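Local coordinates for protein tumor necrosis factor receptor superfamily member 11B (Mus musculus, PDB 4E4D) that acts as a secreted decoy receptor that captures the cytokine RANKL and thereby restrains the formation and activation of osteoclasts, at residues L8-E13 and W53-E58; C84-G89 and E95-H100; G89-I94 and E116-C121. One frame throughout, in Å; residues are numbered along the deposited sequence.

From the N terminus, the chain first returns on itself at contact 1, where 8-13 of the first cysteine-rich repeat meets 53-58 of the second; the loop so closed carries strands 20-21, 27-31, 40-43 and 48-49. About 38 and 39 Å away, centre to centre and past the middle of the molecule, come contacts 2 and 3. Contact 2 closes a short loop as 95-100 returns to 84-89, and contact 3 brings 116-121 back to 89-94, a longer closure. They share G89 and cross, since contact 3 opens before contact 2 is complete. Contact 2 joins the junction of the second and third repeats to a strand of the third, whereas contact 3 ties the third repeat's two ends together.

Contact 1: L8-E13 and W53-E58; sequences LHYDPE and WHTSDE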
ATOM      1  N   LEU B   8      -8.552 -33.013 -26.776  1.00 98.14           N
ATOM      2  CA  LEU B   8      -7.800 -31.822 -27.149  1.00 96.21           C
ATOM      3  C   LEU B   8      -6.314 -32.098 -26.971  1.00 98.10           C
ATOM      4  O   LEU B   8      -5.924 -32.864 -26.091  1.00 96.87           O
ATOM      5  CB  LEU B   8      -8.221 -30.625 -26.298  1.00 93.70           C
ATOM      6  CG  LEU B   8      -8.998 -29.540 -27.049  1.00 97.82           C
ATOM      7  CD1 LEU B   8     -10.476 -29.892 -27.144  1.00 99.68           C
ATOM      8  CD2 LEU B   8      -8.802 -28.184 -26.389  1.00 91.37           C
ATOM      9  N   HIS B   9      -5.488 -31.475 -27.805  1.00 98.84           N
ATOM     10  CA  HIS B   9      -4.068 -31.808 -27.850  1.00100.43           C
ATOM     11  C   HIS B   9      -3.130 -30.604 -27.768  1.00101.43           C
ATOM     12  O   HIS B   9      -3.383 -29.554 -28.358  1.00101.47           O
ATOM     13  CB  HIS B   9      -3.769 -32.588 -29.130  1.00108.58           C
ATOM     14  CG  HIS B   9      -4.304 -33.987 -29.125  1.00112.88           C
ATOM     15  ND1 HIS B   9      -4.858 -34.577 -30.240  1.00117.87           N
ATOM     16  CD2 HIS B   9      -4.358 -34.916 -28.142  1.00110.78           C
ATOM     17  CE1 HIS B   9      -5.237 -35.808 -29.943  1.00114.69           C
ATOM     18  NE2 HIS B   9      -4.943 -36.037 -28.675  1.00116.81           N
ATOM     19  N   TYR B  10      -2.038 -30.786 -27.029  1.00103.96           N
ATOM     20  CA  TYR B  10      -0.928 -29.837 -27.003  1.00107.34           C
ATOM     21  C   TYR B  10       0.335 -30.650 -27.285  1.00110.21           C
ATOM     22  O   TYR B  10       0.235 -31.766 -27.791  1.00107.43           O
ATOM     23  CB  TYR B  10      -0.840 -29.124 -25.652  1.00103.07           C
ATOM     24  CG  TYR B  10      -0.337 -29.994 -24.523  1.00 97.11           C
ATOM     25  CD1 TYR B  10      -1.130 -31.003 -23.993  1.00 90.45           C
ATOM     26  CD2 TYR B  10       0.928 -29.802 -23.982  1.00 96.34           C
ATOM     27  CE1 TYR B  10      -0.675 -31.801 -22.964  1.00 90.94           C
ATOM     28  CE2 TYR B  10       1.391 -30.595 -22.950  1.00 95.83           C
ATOM     29  CZ  TYR B  10       0.585 -31.592 -22.445  1.00 94.78           C
ATOM     30  OH  TYR B  10       1.040 -32.387 -21.420  1.00 95.73           O
ATOM     31  N   ASP B  11       1.513 -30.121 -26.966  1.00117.54           N
ATOM     32  CA  ASP B  11       2.746 -30.859 -27.248  1.00118.19           C
ATOM     33  C   ASP B  11       3.985 -30.391 -26.477  1.00120.00           C
ATOM     34  O   ASP B  11       4.428 -29.254 -26.638  1.00124.02           O
ATOM     35  CB  ASP B  11       3.045 -30.813 -28.748  1.00121.28           C
ATOM     36  CG  ASP B  11       2.944 -29.412 -29.323  1.00122.88           C
ATOM     37  OD1 ASP B  11       2.885 -28.445 -28.536  1.00122.24           O
ATOM     38  OD2 ASP B  11       2.928 -29.278 -30.565  1.00122.76           O
ATOM     39  N   PRO B  12       4.547 -31.274 -25.633  1.00116.79           N
ATOM     40  CA  PRO B  12       5.862 -31.064 -25.019  1.00117.34           C
ATOM     41  C   PRO B  12       6.968 -31.751 -25.821  1.00122.47           C
ATOM     42  O   PRO B  12       6.703 -32.230 -26.924  1.00121.52           O
ATOM     43  CB  PRO B  12       5.703 -31.729 -23.652  1.00109.66           C
ATOM     44  CG  PRO B  12       4.773 -32.861 -23.913  1.00106.25           C
ATOM     45  CD  PRO B  12       3.841 -32.414 -25.020  1.00109.55           C
ATOM     46  N   GLU B  13       8.182 -31.802 -25.279  1.00126.39           N
ATOM     47  CA  GLU B  13       9.296 -32.457 -25.965  1.00127.75           C
ATOM     48  C   GLU B  13      10.441 -32.814 -25.020  1.00125.84           C
ATOM     49  O   GLU B  13      10.691 -32.119 -24.035  1.00125.81           O
ATOM     50  CB  GLU B  13       9.834 -31.561 -27.085  1.00131.23           C
ATOM     51  CG  GLU B  13      11.083 -32.110 -27.767  1.00138.77           C
ATOM     52  CD  GLU B  13      11.791 -31.076 -28.621  1.00145.22           C
ATOM     53  OE1 GLU B  13      11.110 -30.180 -29.161  1.00147.66           O
ATOM     54  OE2 GLU B  13      13.033 -31.157 -28.747  1.00146.70           O
ATOM     55  N   TRP B  53     -10.422 -27.713 -20.406  1.00 81.72           N
ATOM     56  CA  TRP B  53      -9.251 -28.473 -20.825  1.00 81.86           C
ATOM     57  C   TRP B  53      -8.021 -27.585 -20.695  1.00 82.10           C
ATOM     58  O   TRP B  53      -7.994 -26.469 -21.212  1.00 88.55           O
ATOM     59  CB  TRP B  53      -9.417 -28.965 -22.262  1.00 84.83           C
ATOM     60  CG  TRP B  53     -10.599 -29.867 -22.439  1.00 87.40           C
ATOM     61  CD1 TRP B  53     -11.873 -29.494 -22.755  1.00 89.09           C
ATOM     62  CD2 TRP B  53     -10.620 -31.293 -22.304  1.00 88.79           C
ATOM     63  NE1 TRP B  53     -12.686 -30.600 -22.827  1.00 91.45           N
ATOM     64  CE2 TRP B  53     -11.941 -31.716 -22.554  1.00 91.31           C
ATOM     65  CE3 TRP B  53      -9.651 -32.254 -21.997  1.00 88.36           C
ATOM     66  CZ2 TRP B  53     -12.316 -33.058 -22.508  1.00 93.38           C
ATOM     67  CZ3 TRP B  53     -10.026 -33.584 -21.951  1.00 90.42           C
ATOM     68  CH2 TRP B  53     -11.346 -33.974 -22.205  1.00 92.89           C
ATOM     69  N   HIS B  54      -7.005 -28.084 -20.002  1.00 78.08           N
ATOM     70  CA  HIS B  54      -5.876 -27.252 -19.613  1.00 75.92           C
ATOM     71  C   HIS B  54      -4.574 -28.043 -19.585  1.00 75.50           C
ATOM     72  O   HIS B  54      -4.551 -29.235 -19.888  1.00 77.13           O
ATOM     73  CB  HIS B  54      -6.137 -26.673 -18.225  1.00 73.54           C
ATOM     74  CG  HIS B  54      -6.257 -27.715 -17.159  1.00 73.31           C
ATOM     75  ND1 HIS B  54      -5.386 -27.795 -16.096  1.00 71.52           N
ATOM     76  CD2 HIS B  54      -7.133 -28.737 -17.004  1.00 74.91           C
ATOM     77  CE1 HIS B  54      -5.725 -28.813 -15.324  1.00 72.04           C
ATOM     78  NE2 HIS B  54      -6.781 -29.401 -15.855  1.00 74.06           N
ATOM     79  N   THR B  55      -3.495 -27.363 -19.213  1.00 73.61           N
ATOM     80  CA  THR B  55      -2.184 -27.990 -19.092  1.00 73.28           C
ATOM     81  C   THR B  55      -1.577 -27.760 -17.706  1.00 71.07           C
ATOM     82  O   THR B  55      -0.525 -28.310 -17.384  1.00 70.81           O
ATOM     83  CB  THR B  55      -1.219 -27.443 -20.165  1.00 73.96           C
ATOM     84  OG1 THR B  55      -1.825 -27.564 -21.458  1.00 82.86           O
ATOM     85  CG2 THR B  55       0.097 -28.206 -20.163  1.00 81.75           C
ATOM     86  N   SER B  56      -2.243 -26.953 -16.884  1.00 69.66           N
ATOM     87  CA  SER B  56      -1.736 -26.643 -15.549  1.00 67.69           C
ATOM     88  C   SER B  56      -1.500 -27.906 -14.732  1.00 68.12           C
ATOM     89  O   SER B  56      -2.275 -28.860 -14.802  1.00 69.60           O
ATOM     90  CB  SER B  56      -2.701 -25.722 -14.799  1.00 66.49           C
ATOM     91  OG  SER B  56      -2.200 -25.401 -13.513  1.00 64.74           O
ATOM     92  N   ASP B  57      -0.426 -27.901 -13.950  1.00 67.04           N
ATOM     93  CA  ASP B  57      -0.098 -29.033 -13.094  1.00 67.58           C
ATOM     94  C   ASP B  57      -0.683 -28.850 -11.697  1.00 66.55           C
ATOM     95  O   ASP B  57      -0.315 -29.561 -10.764  1.00 66.79           O
ATOM     96  CB  ASP B  57       1.419 -29.209 -13.002  1.00 67.37           C
ATOM     97  CG  ASP B  57       2.103 -28.034 -12.332  1.00 65.42           C
ATOM     98  OD1 ASP B  57       1.604 -26.895 -12.466  1.00 64.32           O
ATOM     99  OD2 ASP B  57       3.140 -28.247 -11.668  1.00 65.18           O
ATOM    100  N   GLU B  58      -1.593 -27.892 -11.555  1.00 65.59           N
ATOM    101  CA  GLU B  58      -2.220 -27.633 -10.266  1.00 64.67           C
ATOM    102  C   GLU B  58      -3.647 -27.126 -10.452  1.00 64.76           C
ATOM    103  O   GLU B  58      -3.926 -26.354 -11.369  1.00 64.69           O
ATOM    104  CB  GLU B  58      -1.393 -26.619  -9.476  1.00 62.78           C
ATOM    105  CG  GLU B  58      -1.714 -26.581  -7.993  1.00 65.34           C
ATOM    106  CD  GLU B  58      -0.595 -25.975  -7.170  1.00 73.29           C
ATOM    107  OE1 GLU B  58      -0.730 -25.926  -5.929  1.00 77.96           O
ATOM    108  OE2 GLU B  58       0.422 -25.551  -7.762  1.00 70.99           O
TER
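The threonine methyl of T55, CG2, sits over one face of the Y10 phenol ring in a CH-pi interaction, the aromatic part of this contact. T55 CG2 is 4.2 Å from the centroid of the Y10 ring and 23° off its normal, displaced toward the rim, so its closest ring atom is Y10 CE2 at 3.9 Å. The two side chains approach from opposite directions. With CG2 of T55 anti to the backbone N, the methyl reaches the CE2–CZ side of the ring, while the hydroxyl OG1 is directed nearer Y10 CG.

The aliphatic part is a single contact, L8 CD2 on W53 CB at 4.2 Å, yet these two residues bury at least as much surface. It is thus the root of the tryptophan side chain that is touched, and both residues are largely at the surface. No hydrogen bond spans the two segments. The polar bonding is local to 53-58, as where S56 OG donates to E58 O at 2.9 Å, lying in the carbonyl plane on a lone pair.

Strand 9-10 pairs antiparallel with strand 20-21, and L29 of strand 27-31 touches both Y10 and T55. H54 NE2 is hydrogen-bonded to T27 O, and the T55 backbone bonds to a chain of another protein, so this loop of the second repeat, between strands 48-49 and 60-61, joins the first repeat on one hand and that partner on the other.

Contact 2: C84-G89 and E95-H100; sequences CECEEG and EFCLKH
A sulfur–sulfur bond of 2.0 Å between C86 SG and C97 SG makes the tight end of this contact. Its torsion is -68°, a left-handed bridge, and both cysteines are buried, with Q70 of strand 70-74 against each of them. At the other end the grip is a single backbone bond: H100 N donates to G89 O at 3.2 Å, with 150° at the hydrogen and the donor tilted 32° from the carbonyl plane. K99 CA adds a CA-H...O contact to the same G89 O at 3.5 Å. The H100 imidazole lies alongside the G89 backbone; its ND1 is near G89 O but badly angled for a bond. In place of the histidine, an alanine would probably lose the ring's packing along G89 and its contact with N118 and T119, opening a gap between them. On the loose, outer side the exposed K99 chain leads away from 84-89 to an acidic side chain on the chain of another protein. G89 adopts a conformation in which a CB would strike the preceding carbonyl. The disulfide ties the end of strand 83-86 to the second strand of the 90-93/96-99 hairpin, at the start of a TNF-receptor cysteine-rich repeat.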
ATOM      1  N   CYS B  84     -21.358 -17.513  -4.991  1.00 68.96           N
ATOM      2  CA  CYS B  84     -22.060 -16.797  -3.932  1.00 69.35           C
ATOM      3  C   CYS B  84     -23.010 -15.755  -4.514  1.00 69.28           C
ATOM      4  O   CYS B  84     -22.715 -15.133  -5.533  1.00 69.57           O
ATOM      5  CB  CYS B  84     -21.055 -16.126  -2.995  1.00 65.38           C
ATOM      6  SG  CYS B  84     -19.868 -17.271  -2.251  1.00 68.58           S
ATOM      7  N   GLU B  85     -24.152 -15.574  -3.856  1.00 70.31           N
ATOM      8  CA  GLU B  85     -25.163 -14.622  -4.304  1.00 71.90           C
ATOM      9  C   GLU B  85     -25.662 -13.796  -3.124  1.00 71.19           C
ATOM     10  O   GLU B  85     -25.813 -14.311  -2.018  1.00 70.64           O
ATOM     11  CB  GLU B  85     -26.333 -15.364  -4.952  1.00 74.88           C
ATOM     12  CG  GLU B  85     -27.406 -14.455  -5.530  1.00 78.92           C
ATOM     13  CD  GLU B  85     -28.595 -15.230  -6.071  1.00 84.36           C
ATOM     14  OE1 GLU B  85     -28.600 -16.473  -5.950  1.00 81.04           O
ATOM     15  OE2 GLU B  85     -29.525 -14.597  -6.615  1.00 90.81           O
ATOM     16  N   CYS B  86     -25.921 -12.514  -3.363  1.00 71.40           N
ATOM     17  CA  CYS B  86     -26.385 -11.618  -2.307  1.00 70.85           C
ATOM     18  C   CYS B  86     -27.871 -11.801  -2.026  1.00 73.14           C
ATOM     19  O   CYS B  86     -28.617 -12.309  -2.862  1.00 75.47           O
ATOM     20  CB  CYS B  86     -26.109 -10.161  -2.681  1.00 70.57           C
ATOM     21  SG  CYS B  86     -24.377  -9.659  -2.519  1.00 88.47           S
ATOM     22  N   GLU B  87     -28.292 -11.376  -0.839  1.00 74.66           N
ATOM     23  CA  GLU B  87     -29.690 -11.457  -0.440  1.00 74.76           C
ATOM     24  C   GLU B  87     -30.584 -10.706  -1.413  1.00 77.16           C
ATOM     25  O   GLU B  87     -30.104 -10.028  -2.320  1.00 77.80           O
ATOM     26  CB  GLU B  87     -29.883 -10.872   0.960  1.00 73.70           C
ATOM     27  CG  GLU B  87     -29.288 -11.706   2.074  1.00 72.07           C
ATOM     28  CD  GLU B  87     -29.409 -11.030   3.427  1.00 74.69           C
ATOM     29  OE1 GLU B  87     -29.964  -9.911   3.484  1.00 71.66           O
ATOM     30  OE2 GLU B  87     -28.947 -11.616   4.430  1.00 76.85           O
ATOM     31  N   GLU B  88     -31.890 -10.825  -1.207  1.00 80.50           N
ATOM     32  CA  GLU B  88     -32.861 -10.133  -2.037  1.00 82.21           C
ATOM     33  C   GLU B  88     -32.862  -8.653  -1.681  1.00 81.60           C
ATOM     34  O   GLU B  88     -32.906  -8.287  -0.506  1.00 80.35           O
ATOM     35  CB  GLU B  88     -34.255 -10.734  -1.842  1.00 85.02           C
ATOM     36  CG  GLU B  88     -34.430 -12.117  -2.465  1.00 88.91           C
ATOM     37  CD  GLU B  88     -33.405 -13.129  -1.973  1.00 95.50           C
ATOM     38  OE1 GLU B  88     -32.822 -12.918  -0.887  1.00 87.59           O
ATOM     39  OE2 GLU B  88     -33.177 -14.137  -2.676  1.00 91.19           O
ATOM     40  N   GLY B  89     -32.795  -7.804  -2.700  1.00 74.63           N
ATOM     41  CA  GLY B  89     -32.782  -6.369  -2.496  1.00 75.06           C
ATOM     42  C   GLY B  89     -31.381  -5.802  -2.370  1.00 71.57           C
ATOM     43  O   GLY B  89     -31.211  -4.628  -2.042  1.00 71.65           O
ATOM     44  N   GLU B  95     -16.828  -5.026  -1.870  1.00 51.26           N
ATOM     45  CA  GLU B  95     -16.683  -5.993  -0.783  1.00 44.65           C
ATOM     46  C   GLU B  95     -17.993  -6.323  -0.073  1.00 48.98           C
ATOM     47  O   GLU B  95     -18.059  -7.292   0.685  1.00 41.64           O
ATOM     48  CB  GLU B  95     -15.689  -5.476   0.261  1.00 44.10           C
ATOM     49  CG  GLU B  95     -14.227  -5.647  -0.113  1.00 53.05           C
ATOM     50  CD  GLU B  95     -13.826  -7.100  -0.259  1.00 46.45           C
ATOM     51  OE1 GLU B  95     -14.224  -7.920   0.595  1.00 65.58           O
ATOM     52  OE2 GLU B  95     -13.113  -7.424  -1.231  1.00 46.76           O
ATOM     53  N   PHE B  96     -19.029  -5.525  -0.304  1.00 57.01           N
ATOM     54  CA  PHE B  96     -20.257  -5.661   0.472  1.00 49.51           C
ATOM     55  C   PHE B  96     -21.514  -5.710  -0.386  1.00 52.30           C
ATOM     56  O   PHE B  96     -21.555  -5.167  -1.490  1.00 53.21           O
ATOM     57  CB  PHE B  96     -20.363  -4.515   1.479  1.00 46.62           C
ATOM     58  CG  PHE B  96     -19.223  -4.463   2.454  1.00 44.16           C
ATOM     59  CD1 PHE B  96     -19.071  -5.453   3.409  1.00 41.23           C
ATOM     60  CD2 PHE B  96     -18.305  -3.427   2.417  1.00 45.20           C
ATOM     61  CE1 PHE B  96     -18.025  -5.413   4.307  1.00 39.28           C
ATOM     62  CE2 PHE B  96     -17.255  -3.382   3.315  1.00 43.36           C
ATOM     63  CZ  PHE B  96     -17.117  -4.377   4.261  1.00 40.35           C
ATOM     64  N   CYS B  97     -22.538  -6.370   0.143  1.00 48.84           N
ATOM     65  CA  CYS B  97     -23.840  -6.421  -0.504  1.00 51.90           C
ATOM     66  C   CYS B  97     -24.660  -5.205  -0.090  1.00 54.09           C
ATOM     67  O   CYS B  97     -25.346  -5.224   0.931  1.00 53.80           O
ATOM     68  CB  CYS B  97     -24.576  -7.704  -0.120  1.00 51.17           C
ATOM     69  SG  CYS B  97     -23.737  -9.216  -0.640  1.00 61.59           S
ATOM     70  N   LEU B  98     -24.570  -4.142  -0.882  1.00 56.68           N
ATOM     71  CA  LEU B  98     -25.296  -2.912  -0.596  1.00 65.69           C
ATOM     72  C   LEU B  98     -26.729  -2.996  -1.109  1.00 65.15           C
ATOM     73  O   LEU B  98     -27.021  -3.744  -2.042  1.00 63.56           O
ATOM     74  CB  LEU B  98     -24.591  -1.719  -1.241  1.00 64.44           C
ATOM     75  CG  LEU B  98     -23.115  -1.542  -0.884  1.00 58.82           C
ATOM     76  CD1 LEU B  98     -22.559  -0.281  -1.524  1.00 62.58           C
ATOM     77  CD2 LEU B  98     -22.925  -1.510   0.624  1.00 58.99           C
ATOM     78  N   LYS B  99     -27.617  -2.222  -0.495  1.00 64.33           N
ATOM     79  CA  LYS B  99     -29.006  -2.160  -0.929  1.00 67.87           C
ATOM     80  C   LYS B  99     -29.094  -1.441  -2.267  1.00 71.33           C
ATOM     81  O   LYS B  99     -28.243  -0.611  -2.591  1.00 75.06           O
ATOM     82  CB  LYS B  99     -29.855  -1.417   0.101  1.00 69.38           C
ATOM     83  CG  LYS B  99     -29.850  -2.029   1.490  1.00 66.83           C
ATOM     84  CD  LYS B  99     -30.701  -1.199   2.440  1.00 71.52           C
ATOM     85  CE  LYS B  99     -30.655  -1.729   3.862  1.00 69.58           C
ATOM     86  NZ  LYS B  99     -31.484  -0.897   4.782  1.00 72.95           N
ATOM     87  N   HIS B 100     -30.125  -1.755  -3.043  1.00 74.43           N
ATOM     88  CA  HIS B 100     -30.333  -1.098  -4.327  1.00 79.94           C
ATOM     89  C   HIS B 100     -30.687   0.373  -4.126  1.00 85.37           C
ATOM     90  O   HIS B 100     -31.364   0.733  -3.163  1.00 84.90           O
ATOM     91  CB  HIS B 100     -31.438  -1.796  -5.118  1.00 83.76           C
ATOM     92  CG  HIS B 100     -31.104  -3.202  -5.509  1.00 82.15           C
ATOM     93  ND1 HIS B 100     -31.741  -4.297  -4.967  1.00 82.01           N
ATOM     94  CD2 HIS B 100     -30.197  -3.692  -6.388  1.00 86.08           C
ATOM     95  CE1 HIS B 100     -31.244  -5.401  -5.496  1.00 78.08           C
ATOM     96  NE2 HIS B 100     -30.305  -5.062  -6.360  1.00 79.39           N
TER

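Contact 3: G89-I94 and E116-C121; sequences GRYLEI and ERNTVC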
ATOM      1  N   GLY B  89     -32.795  -7.804  -2.700  1.00 74.63           N
ATOM      2  CA  GLY B  89     -32.782  -6.369  -2.496  1.00 75.06           C
ATOM      3  C   GLY B  89     -31.381  -5.802  -2.370  1.00 71.57           C
ATOM      4  O   GLY B  89     -31.211  -4.628  -2.042  1.00 71.65           O
ATOM      5  N   ARG B  90     -30.375  -6.630  -2.634  1.00 68.88           N
ATOM      6  CA  ARG B  90     -28.984  -6.199  -2.535  1.00 65.79           C
ATOM      7  C   ARG B  90     -28.177  -6.628  -3.755  1.00 66.15           C
ATOM      8  O   ARG B  90     -28.605  -7.486  -4.527  1.00 70.28           O
ATOM      9  CB  ARG B  90     -28.341  -6.765  -1.268  1.00 61.57           C
ATOM     10  CG  ARG B  90     -28.984  -6.288   0.017  1.00 61.46           C
ATOM     11  CD  ARG B  90     -28.313  -6.892   1.237  1.00 57.72           C
ATOM     12  NE  ARG B  90     -28.896  -6.387   2.477  1.00 58.90           N
ATOM     13  CZ  ARG B  90     -28.553  -5.241   3.061  1.00 58.78           C
ATOM     14  NH1 ARG B  90     -27.622  -4.461   2.527  1.00 62.35           N
ATOM     15  NH2 ARG B  90     -29.149  -4.872   4.186  1.00 59.14           N
ATOM     16  N   TYR B  91     -27.008  -6.020  -3.921  1.00 64.71           N
ATOM     17  CA  TYR B  91     -26.103  -6.369  -5.008  1.00 65.24           C
ATOM     18  C   TYR B  91     -24.665  -6.228  -4.529  1.00 61.75           C
ATOM     19  O   TYR B  91     -24.381  -5.457  -3.612  1.00 60.04           O
ATOM     20  CB  TYR B  91     -26.342  -5.461  -6.214  1.00 70.20           C
ATOM     21  CG  TYR B  91     -25.820  -4.057  -6.024  1.00 73.17           C
ATOM     22  CD1 TYR B  91     -26.479  -3.156  -5.201  1.00 71.55           C
ATOM     23  CD2 TYR B  91     -24.666  -3.632  -6.668  1.00 70.49           C
ATOM     24  CE1 TYR B  91     -26.004  -1.872  -5.023  1.00 75.03           C
ATOM     25  CE2 TYR B  91     -24.185  -2.351  -6.497  1.00 71.25           C
ATOM     26  CZ  TYR B  91     -24.857  -1.476  -5.674  1.00 71.39           C
ATOM     27  OH  TYR B  91     -24.381  -0.197  -5.501  1.00 72.59           O
ATOM     28  N   LEU B  92     -23.755  -6.971  -5.151  1.00 65.81           N
ATOM     29  CA  LEU B  92     -22.359  -6.964  -4.734  1.00 61.47           C
ATOM     30  C   LEU B  92     -21.618  -5.742  -5.271  1.00 60.86           C
ATOM     31  O   LEU B  92     -21.442  -5.588  -6.480  1.00 63.32           O
ATOM     32  CB  LEU B  92     -21.659  -8.244  -5.191  1.00 57.06           C
ATOM     33  CG  LEU B  92     -20.211  -8.406  -4.718  1.00 57.88           C
ATOM     34  CD1 LEU B  92     -20.136  -8.421  -3.198  1.00 51.95           C
ATOM     35  CD2 LEU B  92     -19.596  -9.670  -5.299  1.00 53.62           C
ATOM     36  N   GLU B  93     -21.192  -4.876  -4.357  1.00 66.05           N
ATOM     37  CA  GLU B  93     -20.408  -3.698  -4.705  1.00 70.51           C
ATOM     38  C   GLU B  93     -19.061  -3.758  -3.991  1.00 62.91           C
ATOM     39  O   GLU B  93     -18.976  -3.518  -2.786  1.00 54.66           O
ATOM     40  CB  GLU B  93     -21.159  -2.424  -4.312  1.00 71.81           C
ATOM     41  CG  GLU B  93     -20.420  -1.133  -4.630  1.00 72.30           C
ATOM     42  CD  GLU B  93     -20.196  -0.932  -6.117  1.00 81.25           C
ATOM     43  OE1 GLU B  93     -19.430  -0.018  -6.486  1.00 86.00           O
ATOM     44  OE2 GLU B  93     -20.789  -1.684  -6.918  1.00 89.22           O
ATOM     45  N   ILE B  94     -18.013  -4.084  -4.743  1.00 57.76           N
ATOM     46  CA  ILE B  94     -16.670  -4.250  -4.189  1.00 57.99           C
ATOM     47  C   ILE B  94     -16.629  -5.370  -3.142  1.00 50.77           C
ATOM     48  O   ILE B  94     -16.427  -6.533  -3.490  1.00 51.89           O
ATOM     49  CB  ILE B  94     -16.114  -2.928  -3.602  1.00 61.64           C
ATOM     50  CG1 ILE B  94     -15.817  -1.926  -4.719  1.00 60.79           C
ATOM     51  CG2 ILE B  94     -14.828  -3.173  -2.829  1.00 55.59           C
ATOM     52  CD1 ILE B  94     -17.032  -1.234  -5.276  1.00 71.68           C
ATOM     53  N   GLU B 116     -26.137  -8.711  -9.057  1.00 80.03           N
ATOM     54  CA  GLU B 116     -24.821  -8.319  -9.550  1.00 81.47           C
ATOM     55  C   GLU B 116     -24.816  -6.895 -10.107  1.00 87.25           C
ATOM     56  O   GLU B 116     -23.773  -6.394 -10.526  1.00 90.26           O
ATOM     57  CB  GLU B 116     -24.346  -9.291 -10.633  1.00 80.05           C
ATOM     58  CG  GLU B 116     -23.930 -10.661 -10.114  1.00 78.85           C
ATOM     59  CD  GLU B 116     -25.095 -11.470  -9.572  1.00 86.03           C
ATOM     60  OE1 GLU B 116     -26.251 -11.197  -9.963  1.00 84.86           O
ATOM     61  OE2 GLU B 116     -24.854 -12.383  -8.752  1.00 82.83           O
ATOM     62  N   ARG B 117     -25.976  -6.244 -10.113  1.00 82.88           N
ATOM     63  CA  ARG B 117     -26.083  -4.892 -10.651  1.00 90.93           C
ATOM     64  C   ARG B 117     -27.085  -4.049  -9.868  1.00 89.70           C
ATOM     65  O   ARG B 117     -28.091  -4.557  -9.374  1.00 90.56           O
ATOM     66  CB  ARG B 117     -26.483  -4.937 -12.127  1.00101.85           C
ATOM     67  CG  ARG B 117     -25.534  -5.745 -12.996  1.00104.53           C
ATOM     68  CD  ARG B 117     -25.810  -5.536 -14.475  1.00111.22           C
ATOM     69  NE  ARG B 117     -24.963  -6.380 -15.314  1.00115.16           N
ATOM     70  CZ  ARG B 117     -23.692  -6.117 -15.612  1.00114.33           C
ATOM     71  NH1 ARG B 117     -23.098  -5.029 -15.138  1.00111.00           N
ATOM     72  NH2 ARG B 117     -23.010  -6.950 -16.384  1.00115.16           N
ATOM     73  N   ASN B 118     -26.800  -2.756  -9.766  1.00 90.79           N
ATOM     74  CA  ASN B 118     -27.651  -1.837  -9.021  1.00 87.81           C
ATOM     75  C   ASN B 118     -28.841  -1.381  -9.861  1.00 94.84           C
ATOM     76  O   ASN B 118     -28.826  -1.499 -11.087  1.00 93.64           O
ATOM     77  CB  ASN B 118     -26.832  -0.630  -8.561  1.00 86.55           C
ATOM     78  CG  ASN B 118     -27.501   0.138  -7.439  1.00 89.59           C
ATOM     79  OD1 ASN B 118     -28.540  -0.272  -6.923  1.00 92.94           O
ATOM     80  ND2 ASN B 118     -26.899   1.255  -7.047  1.00 89.18           N
ATOM     81  N   THR B 119     -29.873  -0.866  -9.199  1.00 93.64           N
ATOM     82  CA  THR B 119     -31.072  -0.411  -9.893  1.00101.12           C
ATOM     83  C   THR B 119     -30.814   0.879 -10.663  1.00103.27           C
ATOM     84  O   THR B 119     -30.104   1.766 -10.189  1.00101.85           O
ATOM     85  CB  THR B 119     -32.239  -0.174  -8.915  1.00103.35           C
ATOM     86  OG1 THR B 119     -31.802   0.664  -7.836  1.00104.54           O
ATOM     87  CG2 THR B 119     -32.746  -1.494  -8.357  1.00102.01           C
ATOM     88  N   VAL B 120     -31.398   0.973 -11.854  1.00107.31           N
ATOM     89  CA  VAL B 120     -31.263   2.164 -12.685  1.00115.64           C
ATOM     90  C   VAL B 120     -32.508   3.033 -12.564  1.00118.33           C
ATOM     91  O   VAL B 120     -33.623   2.575 -12.818  1.00117.09           O
ATOM     92  CB  VAL B 120     -31.058   1.792 -14.165  1.00120.29           C
ATOM     93  CG1 VAL B 120     -30.887   3.047 -15.010  1.00125.12           C
ATOM     94  CG2 VAL B 120     -29.857   0.870 -14.321  1.00114.48           C
ATOM     95  N   CYS B 121     -32.314   4.288 -12.172  1.00120.16           N
ATOM     96  CA  CYS B 121     -33.419   5.229 -12.038  1.00118.93           C
ATOM     97  C   CYS B 121     -33.451   6.187 -13.221  1.00122.71           C
ATOM     98  O   CYS B 121     -32.500   6.258 -14.000  1.00124.23           O
ATOM     99  CB  CYS B 121     -33.296   6.016 -10.733  1.00118.49           C
ATOM    100  SG  CYS B 121     -33.421   5.007  -9.236  1.00117.44           S
TER
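Y91 and N118 stack as flat groups, the phenol ring and the carboxamide lying only 14° from parallel. Over one face of the ring sits N118 CB, 3.8 Å from the Y91 ring centroid and 17° off the normal, in a CH-pi contact offset toward the rim. The amide itself extends over the same face, its carbon N118 CG coming 3.5 Å from Y91 CE1. L98 of strand 96-99 lies on the opposite side of the ring. The carbonyl of R117 runs along the base of the side chain, with R117 O 3.7 Å from Y91 CB, and its carbon approaches the ring obliquely. E116 approaches through its backbone, the CA atoms of Y91 and E116 being 5.1 Å apart.

N118 has its CG anti to the backbone N, chi1 -162°, which folds the amide back over the ring. There N118 OD1 takes two N-H donors: T119 N at 2.7 Å, coming from above the carbonyl plane, and R101 N. Together they would restrict the amide's rotation. Although Y91 OH and N118 ND2 are close, the angle is poor and they form no hydrogen bond.

No hydrogen bond therefore joins the two segments. The stack holds by contact of a buried ring with an amide whose oxygen is bonded to T119 N and R101 N, and these two donors would be expected to polarise the amide that covers the tyrosine.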